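Local coordinates for protein cytochrome P450 268A2 Cyp268A2 (Mycobacterium marinum, PDB 6BLD) that is a cytochrome P450, a haem protein that holds protoporphyrin IX containing iron and, in this structure, (3E,5E)-6,10-dimethylundeca-3,5,9-trien-2-one, at residues D12-L16 with E35-R40. Coordinates in Å, arbitrary orientation, origin at the centre of the assembly. Residue numbers count along the deposited sequence, not the author numbering.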
ATOM      1  N   ASP A  12     -24.633  11.748   0.389  1.00 23.80           N
ATOM      2  CA  ASP A  12     -25.049  10.719  -0.548  1.00 24.48           C
ATOM      3  C   ASP A  12     -25.778   9.593   0.180  1.00 24.94           C
ATOM      4  O   ASP A  12     -25.591   9.361   1.378  1.00 24.41           O
ATOM      5  CB  ASP A  12     -23.845  10.161  -1.307  1.00 24.08           C
ATOM      6  CG  ASP A  12     -24.242   9.437  -2.579  1.00 25.29           C
ATOM      7  OD1 ASP A  12     -24.371  10.103  -3.628  1.00 26.03           O
ATOM      8  OD2 ASP A  12     -24.428   8.204  -2.530  1.00 25.70           O
ATOM      9  N   THR A  13     -26.626   8.888  -0.570  1.00 26.07           N
ATOM     10  CA  THR A  13     -27.357   7.758  -0.006  1.00 26.64           C
ATOM     11  C   THR A  13     -26.423   6.589   0.290  1.00 25.16           C
ATOM     12  O   THR A  13     -26.578   5.905   1.310  1.00 25.31           O
ATOM     13  CB  THR A  13     -28.473   7.337  -0.967  1.00 28.22           C
ATOM     14  OG1 THR A  13     -29.571   8.249  -0.853  1.00 29.91           O
ATOM     15  CG2 THR A  13     -28.958   5.927  -0.665  1.00 28.77           C
ATOM     16  N   ILE A  14     -25.435   6.360  -0.575  1.00 23.89           N
ATOM     17  CA  ILE A  14     -24.556   5.205  -0.438  1.00 23.10           C
ATOM     18  C   ILE A  14     -23.645   5.392   0.768  1.00 22.24           C
ATOM     19  O   ILE A  14     -23.042   6.457   0.955  1.00 22.11           O
ATOM     20  CB  ILE A  14     -23.743   4.993  -1.723  1.00 23.32           C
ATOM     21  CG1 ILE A  14     -24.675   4.767  -2.917  1.00 24.98           C
ATOM     22  CG2 ILE A  14     -22.781   3.826  -1.565  1.00 22.76           C
ATOM     23  CD1 ILE A  14     -25.754   3.736  -2.669  1.00 26.26           C
ATOM     24  N   ASP A  15     -23.538   4.352   1.590  1.00 21.65           N
ATOM     25  CA  ASP A  15     -22.711   4.384   2.788  1.00 20.79           C
ATOM     26  C   ASP A  15     -21.285   3.972   2.438  1.00 19.65           C
ATOM     27  O   ASP A  15     -21.050   2.838   2.003  1.00 19.49           O
ATOM     28  CB  ASP A  15     -23.294   3.465   3.862  1.00 21.47           C
ATOM     29  CG  ASP A  15     -22.351   3.256   5.031  1.00 21.30           C
ATOM     30  OD1 ASP A  15     -21.566   4.176   5.348  1.00 20.90           O
ATOM     31  OD2 ASP A  15     -22.400   2.166   5.638  1.00 21.83           O
ATOM     32  N   LEU A  16     -20.340   4.892   2.632  1.00 18.75           N
ATOM     33  CA  LEU A  16     -18.918   4.612   2.468  1.00 18.19           C
ATOM     34  C   LEU A  16     -18.116   4.929   3.724  1.00 18.59           C
ATOM     35  O   LEU A  16     -16.881   4.975   3.660  1.00 18.38           O
ATOM     36  CB  LEU A  16     -18.342   5.400   1.287  1.00 17.10           C
ATOM     37  CG  LEU A  16     -18.977   5.237  -0.092  1.00 17.68           C
ATOM     38  CD1 LEU A  16     -18.224   6.083  -1.105  1.00 17.43           C
ATOM     39  CD2 LEU A  16     -18.991   3.780  -0.515  1.00 17.64           C
ATOM     40  N   GLU A  35     -22.662   1.398  -8.319  1.00 23.54           N
ATOM     41  CA  GLU A  35     -23.754   2.352  -8.488  1.00 25.02           C
ATOM     42  C   GLU A  35     -23.236   3.782  -8.516  1.00 23.71           C
ATOM     43  O   GLU A  35     -23.715   4.611  -9.299  1.00 24.03           O
ATOM     44  CB  GLU A  35     -24.790   2.184  -7.377  1.00 27.26           C
ATOM     45  CG  GLU A  35     -25.848   3.284  -7.367  1.00 29.97           C
ATOM     46  CD  GLU A  35     -26.949   3.039  -6.353  1.00 32.84           C
ATOM     47  OE1 GLU A  35     -27.640   4.012  -5.978  1.00 34.24           O
ATOM     48  OE2 GLU A  35     -27.128   1.879  -5.934  1.00 33.77           O
ATOM     49  N   LEU A  36     -22.257   4.094  -7.664  1.00 23.09           N
ATOM     50  CA  LEU A  36     -21.664   5.427  -7.676  1.00 23.14           C
ATOM     51  C   LEU A  36     -20.967   5.700  -9.003  1.00 22.79           C
ATOM     52  O   LEU A  36     -21.201   6.736  -9.634  1.00 19.21           O
ATOM     53  CB  LEU A  36     -20.689   5.576  -6.508  1.00 23.00           C
ATOM     54  CG  LEU A  36     -21.322   5.612  -5.116  1.00 18.13           C
ATOM     55  CD1 LEU A  36     -20.248   5.684  -4.046  1.00 17.30           C
ATOM     56  CD2 LEU A  36     -22.287   6.781  -4.993  1.00 22.96           C
ATOM     57  N   ARG A  37     -20.115   4.771  -9.449  1.00 22.13           N
ATOM     58  CA  ARG A  37     -19.441   4.938 -10.732  1.00 22.43           C
ATOM     59  C   ARG A  37     -20.432   5.188 -11.860  1.00 25.46           C
ATOM     60  O   ARG A  37     -20.130   5.931 -12.800  1.00 25.97           O
ATOM     61  CB  ARG A  37     -18.595   3.703 -11.054  1.00 20.35           C
ATOM     62  CG  ARG A  37     -17.245   3.657 -10.353  1.00 18.29           C
ATOM     63  CD  ARG A  37     -16.314   2.630 -10.988  1.00 17.59           C
ATOM     64  NE  ARG A  37     -17.009   1.386 -11.313  1.00 17.80           N
ATOM     65  CZ  ARG A  37     -17.084   0.334 -10.503  1.00 17.56           C
ATOM     66  NH1 ARG A  37     -16.504   0.366  -9.311  1.00 16.89           N
ATOM     67  NH2 ARG A  37     -17.741  -0.753 -10.885  1.00 18.26           N
ATOM     68  N   ALA A  38     -21.621   4.594 -11.781  1.00 28.48           N
ATOM     69  CA  ALA A  38     -22.582   4.718 -12.868  1.00 32.57           C
ATOM     70  C   ALA A  38     -23.411   5.994 -12.746  1.00 34.55           C
ATOM     71  O   ALA A  38     -23.604   6.712 -13.733  1.00 35.52           O
ATOM     72  CB  ALA A  38     -23.489   3.487 -12.912  1.00 34.10           C
ATOM     73  N   GLU A  39     -23.906   6.296 -11.546  1.00 35.07           N
ATOM     74  CA  GLU A  39     -24.860   7.386 -11.362  1.00 36.67           C
ATOM     75  C   GLU A  39     -24.226   8.664 -10.822  1.00 35.60           C
ATOM     76  O   GLU A  39     -24.458   9.747 -11.369  1.00 36.24           O
ATOM     77  CB  GLU A  39     -25.996   6.938 -10.431  1.00 38.93           C
ATOM     78  CG  GLU A  39     -26.546   5.539 -10.710  1.00 40.71           C
ATOM     79  CD  GLU A  39     -27.220   5.406 -12.067  1.00 43.27           C
ATOM     80  OE1 GLU A  39     -27.442   6.433 -12.745  1.00 44.42           O
ATOM     81  OE2 GLU A  39     -27.532   4.260 -12.456  1.00 44.42           O
ATOM     82  N   ARG A  40     -23.446   8.571  -9.746  1.00 32.29           N
ATOM     83  CA  ARG A  40     -22.859   9.740  -9.087  1.00 30.33           C
ATOM     84  C   ARG A  40     -21.382   9.472  -8.834  1.00 27.85           C
ATOM     85  O   ARG A  40     -20.976   9.171  -7.702  1.00 27.09           O
ATOM     86  CB  ARG A  40     -23.601  10.068  -7.789  1.00 30.80           C
ATOM     87  CG  ARG A  40     -25.115  10.145  -7.952  1.00 32.19           C
ATOM     88  CD  ARG A  40     -25.833  10.282  -6.616  1.00 32.22           C
ATOM     89  NE  ARG A  40     -25.627   9.131  -5.740  1.00 31.13           N
ATOM     90  CZ  ARG A  40     -26.214   7.947  -5.900  1.00 30.47           C
ATOM     91  NH1 ARG A  40     -25.964   6.966  -5.046  1.00 29.53           N
ATOM     92  NH2 ARG A  40     -27.049   7.744  -6.910  1.00 31.41           N
TER
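Leu36, in the last turn of helix 26-39, presses its isobutyl group into the bend of the N-terminal loop 12-16. Its branched end meets two apolar side chains of that loop: CD2 of Leu36 lies 3.8 Å from CG1 of Ile14, and CD1 of Leu36 is 3.6 Å from CD1 of Leu16. A leucine suits this buried position, since its forked end spreads two methyls over both loop side chains. Ile14, with 60 Å² covered, bridges oily and charged surroundings; besides meeting Leu36, its CG1 packs 3.3 Å from NH1 of Arg40, at the edge of the guanidinium. Asp12 supplies the polar half. Its carboxylate receives Arg40 in a two-pronged salt bridge, Arg40 NE to Asp12 OD1 at 2.6 Å and Arg40 NH1 to Asp12 OD2 at 3.2 Å. This contact lies at the periphery of the P450 fold, its centre about 24 Å from the centre of the chain, where the N-terminal loop is laid against the first long helix and strand 42-45, an outermost strand of the mixed sheet; Asp12 also makes backbone hydrogen bonds with Trp44 there. The short side chain of aspartate does a second job: OD2 of Asp12 accepts a hydrogen bond from the backbone N of Ile14, 2.9 Å away, closing an Asx turn that bends the loop. Arginine in turn offers several N-H groups around one flat cation, so NH1 of Arg40 can also pair with OE1 of Glu35 at 3.5 Å, making a three-residue charge network at the partly exposed border of the leucine-isoleucine packing.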